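Local coordinates for protein transcription elongation factor SPT6 (Candida glabrata, PDB 3PJP) that probably serves as a histone H3-H4 chaperone during transcription elongation, and binds the phosphorylated RNA polymerase II C-terminal repeat domain through its tandem SH2 domain, at residues V7-P11 and L86-I90; K97-E103 and L166-F171; V118-I122 and V134-S138; S126-K131 and K152-E156. All coordinates share one frame; numbering follows the deposited sequence. Where two conformers were deposited one is given.

Contact 1 (V7-P11 and L86-I90); sequences VINHP and LDQII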
# COMPACT_ATOMS: atom_id res chain seq x y z
N VAL A 7 0.55 16.34 -24.51
CA VAL A 7 -0.82 15.89 -24.69
C VAL A 7 -0.99 14.45 -24.26
O VAL A 7 -0.31 13.55 -24.77
CB VAL A 7 -1.26 16.04 -26.17
CG1 VAL A 7 -2.58 15.32 -26.43
CG2 VAL A 7 -1.33 17.51 -26.57
N ILE A 8 -1.89 14.22 -23.30
CA ILE A 8 -2.23 12.86 -22.88
C ILE A 8 -3.73 12.59 -23.06
O ILE A 8 -4.56 13.16 -22.36
CB ILE A 8 -1.86 12.58 -21.41
CG1 ILE A 8 -0.35 12.66 -21.19
CG2 ILE A 8 -2.39 11.22 -21.00
CD1 ILE A 8 0.44 11.52 -21.79
N ASN A 9 -4.05 11.69 -23.99
CA ASN A 9 -5.44 11.37 -24.29
C ASN A 9 -5.98 10.20 -23.48
O ASN A 9 -6.08 9.08 -23.98
CB ASN A 9 -5.60 11.05 -25.78
CG ASN A 9 -5.03 12.14 -26.67
OD1 ASN A 9 -4.22 11.86 -27.56
ND2 ASN A 9 -5.44 13.38 -26.44
N HIS A 10 -6.32 10.46 -22.23
CA HIS A 10 -6.93 9.44 -21.38
C HIS A 10 -8.03 10.07 -20.54
O HIS A 10 -7.86 11.17 -20.01
CB HIS A 10 -5.88 8.78 -20.48
CG HIS A 10 -6.38 7.56 -19.77
ND1 HIS A 10 -7.25 7.62 -18.70
CD2 HIS A 10 -6.13 6.24 -19.98
CE1 HIS A 10 -7.52 6.40 -18.29
NE2 HIS A 10 -6.85 5.54 -19.04
N PRO A 11 -9.15 9.35 -20.39
CA PRO A 11 -10.31 9.86 -19.65
C PRO A 11 -10.00 10.32 -18.23
O PRO A 11 -10.68 11.21 -17.73
CB PRO A 11 -11.26 8.65 -19.61
CG PRO A 11 -10.86 7.82 -20.75
CD PRO A 11 -9.38 8.00 -20.91
N LEU A 86 -1.10 3.24 -20.34
CA LEU A 86 -1.78 3.63 -19.11
C LEU A 86 -2.93 2.68 -18.78
O LEU A 86 -3.18 2.38 -17.62
CB LEU A 86 -2.31 5.06 -19.22
CG LEU A 86 -1.23 6.15 -19.24
CD1 LEU A 86 -1.84 7.48 -19.68
CD2 LEU A 86 -0.58 6.31 -17.90
N ASP A 87 -3.65 2.21 -19.80
CA ASP A 87 -4.75 1.30 -19.51
C ASP A 87 -4.27 -0.01 -18.89
O ASP A 87 -4.94 -0.59 -18.04
CB ASP A 87 -5.58 1.03 -20.76
CG ASP A 87 -6.47 2.20 -21.13
OD1 ASP A 87 -7.04 2.82 -20.21
OD2 ASP A 87 -6.59 2.50 -22.33
N GLN A 88 -3.10 -0.47 -19.33
CA GLN A 88 -2.53 -1.70 -18.78
C GLN A 88 -2.14 -1.49 -17.32
O GLN A 88 -2.31 -2.39 -16.48
CB GLN A 88 -1.33 -2.19 -19.59
CG GLN A 88 -0.81 -3.55 -19.13
CD GLN A 88 0.48 -3.94 -19.80
OE1 GLN A 88 1.06 -3.16 -20.54
NE2 GLN A 88 0.93 -5.16 -19.54
N ILE A 89 -1.60 -0.31 -17.02
CA ILE A 89 -1.27 0.06 -15.63
C ILE A 89 -2.52 0.04 -14.77
O ILE A 89 -2.52 -0.49 -13.68
CB ILE A 89 -0.57 1.43 -15.53
CG1 ILE A 89 0.84 1.35 -16.13
CG2 ILE A 89 -0.49 1.92 -14.07
CD1 ILE A 89 1.51 2.69 -16.27
N ILE A 90 -3.61 0.61 -15.27
CA ILE A 90 -4.85 0.58 -14.51
C ILE A 90 -5.32 -0.85 -14.19
O ILE A 90 -5.70 -1.14 -13.06
CB ILE A 90 -5.95 1.42 -15.20
CG1 ILE A 90 -5.50 2.88 -15.24
CG2 ILE A 90 -7.28 1.28 -14.48
CD1 ILE A 90 -6.15 3.70 -16.35

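Contact 2 (K97-E103 and L166-F171); sequences KIRLLNE and LTHTGF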
# COMPACT_ATOMS: atom_id res chain seq x y z
N LYS A 97 -3.56 -3.36 -6.69
CA LYS A 97 -3.32 -2.68 -5.43
C LYS A 97 -4.62 -2.43 -4.66
O LYS A 97 -4.68 -2.59 -3.44
CB LYS A 97 -2.56 -1.39 -5.68
CG LYS A 97 -1.48 -1.11 -4.70
CD LYS A 97 -0.61 0.05 -5.13
CE LYS A 97 0.57 0.19 -4.19
NZ LYS A 97 1.52 1.22 -4.65
N ILE A 98 -5.66 -1.99 -5.37
CA ILE A 98 -6.96 -1.79 -4.73
C ILE A 98 -7.55 -3.09 -4.21
O ILE A 98 -8.07 -3.14 -3.10
CB ILE A 98 -7.95 -1.11 -5.69
CG1 ILE A 98 -7.46 0.29 -6.03
CG2 ILE A 98 -9.37 -1.06 -5.07
CD1 ILE A 98 -8.19 0.89 -7.23
N ARG A 99 -7.46 -4.15 -5.01
CA ARG A 99 -7.89 -5.48 -4.59
C ARG A 99 -7.22 -5.88 -3.28
O ARG A 99 -7.87 -6.35 -2.34
CB ARG A 99 -7.51 -6.47 -5.70
CG ARG A 99 -7.66 -7.94 -5.36
CD ARG A 99 -7.26 -8.80 -6.56
NE ARG A 99 -5.82 -8.74 -6.80
CZ ARG A 99 -4.94 -9.47 -6.13
NH1 ARG A 99 -5.36 -10.28 -5.18
NH2 ARG A 99 -3.64 -9.37 -6.40
N LEU A 100 -5.91 -5.71 -3.24
CA LEU A 100 -5.12 -6.14 -2.09
C LEU A 100 -5.43 -5.28 -0.86
O LEU A 100 -5.48 -5.80 0.26
CB LEU A 100 -3.62 -6.15 -2.43
CG LEU A 100 -3.22 -7.27 -3.42
CD1 LEU A 100 -1.88 -6.95 -4.09
CD2 LEU A 100 -3.17 -8.65 -2.75
N LEU A 101 -5.65 -3.99 -1.06
CA LEU A 101 -5.99 -3.10 0.05
C LEU A 101 -7.29 -3.60 0.67
O LEU A 101 -7.41 -3.71 1.90
CB LEU A 101 -6.18 -1.66 -0.44
CG LEU A 101 -6.73 -0.65 0.58
CD1 LEU A 101 -5.85 -0.64 1.83
CD2 LEU A 101 -6.84 0.74 -0.06
N ASN A 102 -8.26 -3.91 -0.17
CA ASN A 102 -9.53 -4.41 0.35
C ASN A 102 -9.39 -5.78 1.01
O ASN A 102 -10.06 -6.05 2.01
CB ASN A 102 -10.61 -4.42 -0.74
CG ASN A 102 -11.17 -3.03 -1.01
OD1 ASN A 102 -11.47 -2.28 -0.09
ND2 ASN A 102 -11.30 -2.68 -2.28
N GLU A 103 -8.53 -6.63 0.46
CA GLU A 103 -8.27 -7.94 1.08
C GLU A 103 -7.78 -7.78 2.52
O GLU A 103 -8.27 -8.44 3.43
CB GLU A 103 -7.25 -8.75 0.27
CG GLU A 103 -7.13 -10.21 0.69
CD GLU A 103 -6.12 -10.98 -0.13
OE1 GLU A 103 -5.99 -10.69 -1.34
OE2 GLU A 103 -5.46 -11.89 0.43
N LEU A 166 1.98 -2.15 1.19
CA LEU A 166 1.08 -2.61 0.14
C LEU A 166 1.77 -2.42 -1.20
O LEU A 166 2.19 -1.31 -1.52
CB LEU A 166 -0.20 -1.76 0.17
CG LEU A 166 -1.19 -2.05 -0.97
CD1 LEU A 166 -1.74 -3.45 -0.84
CD2 LEU A 166 -2.34 -1.01 -0.97
N THR A 167 1.92 -3.50 -1.97
CA THR A 167 2.42 -3.37 -3.34
C THR A 167 1.39 -3.90 -4.32
O THR A 167 0.34 -4.40 -3.93
CB THR A 167 3.74 -4.11 -3.56
OG1 THR A 167 3.48 -5.52 -3.65
CG2 THR A 167 4.73 -3.82 -2.42
N HIS A 168 1.67 -3.78 -5.61
CA HIS A 168 0.75 -4.29 -6.61
C HIS A 168 0.77 -5.82 -6.71
O HIS A 168 -0.10 -6.41 -7.33
CB HIS A 168 0.98 -3.65 -7.99
CG HIS A 168 2.27 -4.03 -8.65
ND1 HIS A 168 3.49 -3.50 -8.28
CD2 HIS A 168 2.53 -4.86 -9.69
CE1 HIS A 168 4.44 -4.00 -9.05
NE2 HIS A 168 3.89 -4.82 -9.91
N THR A 169 1.75 -6.45 -6.07
CA THR A 169 1.86 -7.91 -6.11
C THR A 169 1.54 -8.55 -4.77
O THR A 169 1.36 -9.77 -4.69
CB THR A 169 3.25 -8.38 -6.59
OG1 THR A 169 4.27 -7.92 -5.69
CG2 THR A 169 3.55 -7.85 -7.99
N GLY A 170 1.44 -7.76 -3.71
CA GLY A 170 1.13 -8.33 -2.41
C GLY A 170 1.53 -7.42 -1.27
O GLY A 170 1.54 -6.20 -1.42
N PHE A 171 1.89 -8.03 -0.15
CA PHE A 171 2.19 -7.31 1.08
C PHE A 171 3.65 -7.55 1.45
O PHE A 171 4.04 -8.70 1.77
CB PHE A 171 1.26 -7.79 2.20
CG PHE A 171 -0.18 -7.81 1.81
CD1 PHE A 171 -0.94 -6.65 1.88
CD2 PHE A 171 -0.77 -8.98 1.34
CE1 PHE A 171 -2.27 -6.66 1.50
CE2 PHE A 171 -2.10 -9.01 0.97
CZ PHE A 171 -2.86 -7.84 1.04

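Contact 3 (V118-I122 and V134-S138); sequences VVKFI and VYYFS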
# COMPACT_ATOMS: atom_id res chain seq x y z
N VAL A 118 -4.57 0.74 18.72
CA VAL A 118 -4.36 -0.69 18.54
C VAL A 118 -3.35 -1.23 19.55
O VAL A 118 -3.51 -2.33 20.07
CB VAL A 118 -3.95 -1.04 17.08
CG1 VAL A 118 -3.56 -2.53 16.96
CG2 VAL A 118 -5.07 -0.70 16.13
N VAL A 119 -2.33 -0.43 19.88
CA VAL A 119 -1.40 -0.79 20.94
C VAL A 119 -2.14 -0.97 22.26
O VAL A 119 -1.89 -1.94 22.97
CB VAL A 119 -0.28 0.25 21.11
CG1 VAL A 119 0.43 0.05 22.45
CG2 VAL A 119 0.71 0.16 19.95
N LYS A 120 -3.04 -0.05 22.58
CA LYS A 120 -3.83 -0.17 23.80
C LYS A 120 -4.74 -1.39 23.77
O LYS A 120 -4.91 -2.07 24.78
CB LYS A 120 -4.64 1.10 24.08
CG LYS A 120 -5.40 1.08 25.39
CD LYS A 120 -6.08 2.41 25.67
CE LYS A 120 -6.83 2.38 27.00
NZ LYS A 120 -7.55 3.66 27.26
N PHE A 121 -5.34 -1.68 22.62
CA PHE A 121 -6.20 -2.85 22.52
C PHE A 121 -5.41 -4.12 22.82
O PHE A 121 -5.90 -5.03 23.49
CB PHE A 121 -6.87 -2.95 21.16
CG PHE A 121 -7.90 -4.03 21.08
CD1 PHE A 121 -9.24 -3.74 21.31
CD2 PHE A 121 -7.54 -5.34 20.82
CE1 PHE A 121 -10.19 -4.74 21.25
CE2 PHE A 121 -8.49 -6.34 20.76
CZ PHE A 121 -9.82 -6.05 20.98
N ILE A 122 -4.18 -4.17 22.32
CA ILE A 122 -3.32 -5.33 22.53
C ILE A 122 -2.81 -5.44 23.96
O ILE A 122 -2.79 -6.53 24.53
CB ILE A 122 -2.16 -5.33 21.52
CG1 ILE A 122 -2.70 -5.65 20.13
CG2 ILE A 122 -1.09 -6.35 21.93
CD1 ILE A 122 -1.70 -5.46 19.02
N VAL A 134 -1.20 -12.40 20.39
CA VAL A 134 -2.19 -11.67 19.63
C VAL A 134 -1.48 -10.81 18.60
O VAL A 134 -0.33 -10.42 18.80
CB VAL A 134 -3.10 -10.80 20.53
CG1 VAL A 134 -2.31 -9.65 21.13
CG2 VAL A 134 -4.30 -10.28 19.75
N TYR A 135 -2.15 -10.55 17.48
CA TYR A 135 -1.63 -9.62 16.49
C TYR A 135 -2.74 -9.01 15.66
O TYR A 135 -3.76 -9.65 15.38
CB TYR A 135 -0.57 -10.28 15.59
CG TYR A 135 -1.08 -11.34 14.62
CD1 TYR A 135 -1.34 -11.02 13.30
CD2 TYR A 135 -1.25 -12.66 15.02
CE1 TYR A 135 -1.78 -11.98 12.40
CE2 TYR A 135 -1.69 -13.63 14.13
CZ TYR A 135 -1.95 -13.28 12.82
OH TYR A 135 -2.39 -14.23 11.93
N TYR A 136 -2.55 -7.75 15.28
CA TYR A 136 -3.50 -7.02 14.45
C TYR A 136 -2.76 -6.22 13.38
O TYR A 136 -1.60 -5.86 13.56
CB TYR A 136 -4.33 -6.07 15.30
CG TYR A 136 -5.23 -6.80 16.26
CD1 TYR A 136 -6.23 -7.65 15.80
CD2 TYR A 136 -5.09 -6.63 17.63
CE1 TYR A 136 -7.06 -8.32 16.68
CE2 TYR A 136 -5.92 -7.30 18.52
CZ TYR A 136 -6.90 -8.14 18.03
OH TYR A 136 -7.72 -8.81 18.91
N PHE A 137 -3.45 -5.97 12.26
CA PHE A 137 -2.99 -5.03 11.24
C PHE A 137 -3.82 -3.77 11.38
O PHE A 137 -5.00 -3.84 11.73
CB PHE A 137 -3.20 -5.61 9.84
CG PHE A 137 -2.48 -6.91 9.59
CD1 PHE A 137 -1.14 -6.92 9.26
CD2 PHE A 137 -3.16 -8.11 9.69
CE1 PHE A 137 -0.48 -8.12 9.03
CE2 PHE A 137 -2.51 -9.31 9.47
CZ PHE A 137 -1.17 -9.32 9.13
N SER A 138 -3.20 -2.63 11.12
CA SER A 138 -3.92 -1.36 11.05
C SER A 138 -3.28 -0.42 10.02
O SER A 138 -2.15 -0.64 9.58
CB SER A 138 -3.99 -0.70 12.43
OG SER A 138 -2.69 -0.42 12.90

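Contact 4 (S126-K131 and K152-E156); sequences SKVNPK and KLNAE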
# COMPACT_ATOMS: atom_id res chain seq x y z
N SER A 126 -3.78 -8.55 26.26
CA SER A 126 -2.74 -9.35 26.88
C SER A 126 -2.96 -9.45 28.39
O SER A 126 -2.67 -10.48 29.00
CB SER A 126 -1.36 -8.75 26.60
OG SER A 126 -0.34 -9.55 27.15
N LYS A 127 -3.48 -8.38 28.98
CA LYS A 127 -3.78 -8.36 30.41
C LYS A 127 -4.73 -9.51 30.76
O LYS A 127 -4.49 -10.26 31.71
CB LYS A 127 -4.44 -7.03 30.79
CG LYS A 127 -4.02 -6.48 32.14
CD LYS A 127 -2.73 -5.68 32.03
CE LYS A 127 -2.90 -4.48 31.11
NZ LYS A 127 -1.64 -3.71 30.95
N VAL A 128 -5.79 -9.64 29.98
CA VAL A 128 -6.82 -10.64 30.20
C VAL A 128 -6.35 -12.04 29.80
O VAL A 128 -6.66 -13.02 30.48
CB VAL A 128 -8.10 -10.31 29.42
CG1 VAL A 128 -9.14 -11.41 29.57
CG2 VAL A 128 -8.66 -8.96 29.87
N ASN A 129 -5.62 -12.12 28.70
CA ASN A 129 -5.12 -13.40 28.19
C ASN A 129 -3.60 -13.45 28.14
O ASN A 129 -3.01 -13.43 27.06
CB ASN A 129 -5.70 -13.68 26.81
CG ASN A 129 -7.22 -13.71 26.81
OD1 ASN A 129 -7.87 -12.69 26.61
ND2 ASN A 129 -7.78 -14.89 27.04
N PRO A 130 -2.96 -13.54 29.32
CA PRO A 130 -1.51 -13.43 29.48
C PRO A 130 -0.73 -14.54 28.79
O PRO A 130 0.46 -14.39 28.57
CB PRO A 130 -1.31 -13.54 31.00
CG PRO A 130 -2.65 -13.28 31.60
CD PRO A 130 -3.64 -13.80 30.60
N LYS A 131 -1.39 -15.64 28.46
CA LYS A 131 -0.70 -16.75 27.81
C LYS A 131 -0.92 -16.81 26.31
O LYS A 131 -0.27 -17.60 25.63
CB LYS A 131 -1.09 -18.08 28.46
CG LYS A 131 -0.10 -18.56 29.51
CD LYS A 131 -0.78 -18.80 30.85
CE LYS A 131 -0.90 -20.28 31.17
NZ LYS A 131 -1.57 -20.51 32.47
N LYS A 152 2.09 -9.17 20.26
CA LYS A 152 2.64 -9.46 21.58
C LYS A 152 2.45 -10.95 21.82
O LYS A 152 1.34 -11.47 21.70
CB LYS A 152 1.90 -8.63 22.62
CG LYS A 152 2.49 -8.65 24.01
CD LYS A 152 1.68 -7.73 24.93
CE LYS A 152 2.20 -7.75 26.37
NZ LYS A 152 3.40 -6.88 26.48
N LEU A 153 3.55 -11.63 22.15
CA LEU A 153 3.58 -13.08 22.29
C LEU A 153 2.87 -13.59 23.55
O LEU A 153 2.16 -14.59 23.52
CB LEU A 153 5.03 -13.57 22.29
CG LEU A 153 5.22 -15.07 22.46
CD1 LEU A 153 4.88 -15.82 21.18
CD2 LEU A 153 6.64 -15.39 22.91
N ASN A 154 3.08 -12.88 24.65
CA ASN A 154 2.45 -13.21 25.93
C ASN A 154 2.76 -12.10 26.92
O ASN A 154 3.45 -11.14 26.59
CB ASN A 154 2.97 -14.55 26.46
CG ASN A 154 4.48 -14.58 26.57
OD1 ASN A 154 5.10 -13.64 27.07
ND2 ASN A 154 5.08 -15.66 26.08
N ALA A 155 2.24 -12.23 28.14
CA ALA A 155 2.38 -11.17 29.13
C ALA A 155 3.84 -10.88 29.52
O ALA A 155 4.16 -9.77 29.95
CB ALA A 155 1.56 -11.51 30.37
N GLU A 156 4.71 -11.87 29.36
CA GLU A 156 6.11 -11.71 29.76
C GLU A 156 6.98 -11.16 28.63
O GLU A 156 8.19 -10.97 28.81
CB GLU A 156 6.67 -13.04 30.26
CG GLU A 156 5.97 -13.58 31.50
CD GLU A 156 4.60 -14.16 31.18
OE1 GLU A 156 4.48 -14.88 30.17
OE2 GLU A 156 3.65 -13.89 31.95
O HOH W 1 2.29 -16.46 29.75
O HOH W 2 1.68 -17.20 23.69

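Contact 1 (V7-P11 and L86-I90)
His10 NE2 donates a hydrogen bond to Asp87 OD1 at 3.0 Å, the one polar bond that ties the N-terminal segment 7-11 to the first turn of helix 86-105. The bond is bent, with an N-H...O angle of 138°. The imidazole and carboxylate planes are inclined to each other by 47°. NE2 approaches from above the carboxylate plane, while OD1 sits at the edge of the imidazole ring, tilted from the ring plane. At the other nitrogen, ND1 pairs with the backbone N of Tyr12; bonds at both nitrogens should fix the rotation of the ring. Its CG stands trans to the backbone N (chi1 -169°), which carries the imidazole away from the loop and across to the helix. Pro11 CD lies near the edge of one face of the ring. The delta-methyl of Ile90 reaches the NE2 side from the helix, with Ile90 CD1 3.3 Å from His10 NE2 and 3.6 Å from His10 CE1, and Leu86 CB comes within 4.1 Å of His10 CD2. Beside the polar pair, Ile8 CG2 meets Leu86 CD1 at 4.0 Å, the two side chains set roughly perpendicular in buried surroundings. Asp87 lies at the N-terminal end of the helix, where the helix dipole would be expected to stabilise its carboxylate. In this first SH2 domain of the tandem, His10 and Leu86 both rest on Ile35 of strand 33-37, Ile90 on Phe33 of the same strand, Ile8 on Leu45 of strand 44-52, and Leu86 on Leu76 of strand 75-78.

Contact 2 (K97-E103 and L166-F171)
The packing of helix 86-105 of the first SH2 domain against the turn between strands 159-166 and 171-173 of the second is part of a buried interface between the two domains, consistent with the tandem behaving as one unit. Leu100 is central to it. One of its methyls is laid against the backbone of the turn, Leu100 CD1 being 3.4 Å from both Thr167 O and Gly170 N. The other touches a ring, with Leu100 CD2 3.9 Å from Phe171 CE2. Phe171 turns its edge to the helix, so that Leu100 O lies in the ring plane, 3.4 Å from Phe171 CZ. Leu166 straddles the neighbouring turn of helix: its CD1 meets Leu100 CB at 3.7 Å, and its CD2 touches Lys97 CG and Leu101 CB. With CG trans to its backbone N (chi1 174°), Leu166 extends both methyls to the helix. The Lys97 chain, extended beyond CG, lays CE 3.5 Å from Leu166 O, and its NZ is taken up by Tyr93, Glu79 and Gln57. The turn is braced from within: Thr167 N bonds Gly170 O at 2.8 Å, and Thr169 N donates to Thr167 OG1 at 3.1 Å, an ST turn. Asn177 also bonds that hydroxyl. Glu103 OE2 pairs with Val181 N at the start of helix 181-191, Leu101 and Lys97 lie on Trp49 of strand 44-52, and Leu166 and Leu101 share Phe147 of strand 146-152.

Contact 3 (V118-I122 and V134-S138)
Tyr136 projects from strand 134-139 into a row of side chains along one face of helix 115-128, touching Val118, Phe121 and Ile122. Its CG is trans to the carbonyl carbon (chi1 -66°), which directs the ring along the helix; the ring's own rotation then sets its edge at Ile122, whose CG1 lies near the ring plane, 3.6 Å from Tyr136 CD2. These two side chains lie alongside each other, pointing opposite ways. Phe121, its CG opposite the backbone N, reaches across the tyrosine. Their ring planes are 77° apart and the centroids 5.4 Å, an oblique pair that is neither a stack nor edge-to-face. The Phe121 edge points at the phenol oxygen, with Phe121 CE2 3.2 Å from Tyr136 OH, while Phe121 CD2 comes to 3.4 Å from Tyr136 CE2. Lys111, on the neighbouring strand 110-111, makes cation-pi contacts with both rings. Toward the C-terminal end of the helix segment the contact becomes aliphatic, Val134 CG1 meeting Ile122 CG2 at 3.6 Å. At the other end Val118 divides its branches between two strand residues, CG1 lying 4.0 Å from Tyr136 CB and CG2 3.9 Å from Ser138 CB. Ile150 of strand 146-152 backs both Val118 and Ile122. No hydrogen bond crosses between the two segments; shape and apolar contact do the work. Helix and strand segments run nearly antiparallel, at 164°, with axes 9.4 Å apart, as expected for a beta-alpha-beta unit: strand 110-111, helix 115-128 and strand 134-139 form the one that opens the second SH2 domain.

Contact 4 (S126-K131 and K152-E156)
Pro130 O is gripped twice: Ala155 N donates to it at 2.8 Å along a nearly straight N-H...O path of 164°, and a water donates to it at 3.0 Å. The amide arrives well off the carbonyl direction, with a C=O...N angle of 137°. The same water gives its second proton to Glu156 OE1 at 2.7 Å, so the carboxylate is joined to the Pro130 carbonyl through solvent. A second water bridges backbone to backbone, donating to Lys131 O at 2.8 Å and to Leu153 O at 2.7 Å, so one water serves both carbonyl oxygens. Within its own segment, Asn154 OD1 accepts a weak bond from Glu156 N, and it also pairs with Ser157 OG. The Ala155 bond and the two water bridges join the residues just beyond the C-terminal end of helix 115-128 to the connection between strands 146-152 and 159-166, at the outer end of the second SH2 domain. Van der Waals contacts lie beside them. Pro130 CB and Ala155 CB meet at 3.6 Å, an apolar touch of ring carbon against methyl, and Asn154 CB comes within 3.3 Å of Pro130 O. On the helix itself, buried Ser126 sends its hydroxyl across to the lysine chain, Ser126 OG lying 3.2 Å from Lys152 CE while its CB packs on CD. Lys152 runs extended as far as CE and then bends (chi4 79°), bringing NZ to the carbonyl O of Ser157.

Contacts 2 and 3 are buried, contact 1 is partly so, and contact 4 lies at the surface. Contacts 1 and 2 share helix 86-105, their centres about 21 Å apart: the first uses the helix start inside one SH2 domain, the second a later stretch at the interface with the other. Helix 115-128 likewise serves contacts 3 and 4, which touch where Ile122 packs on Lys152 and Val134 N probably bonds Lys152 O. Chemistry follows position. The buried pair lacks hydrogen bonds between its segments and relies on aliphatic and aromatic packing, with contact 2 also laying side chains on the backbone of the turn; contact 1 adds a histidine-carboxylate bond, and contact 4 depends on a backbone bond and bridging waters.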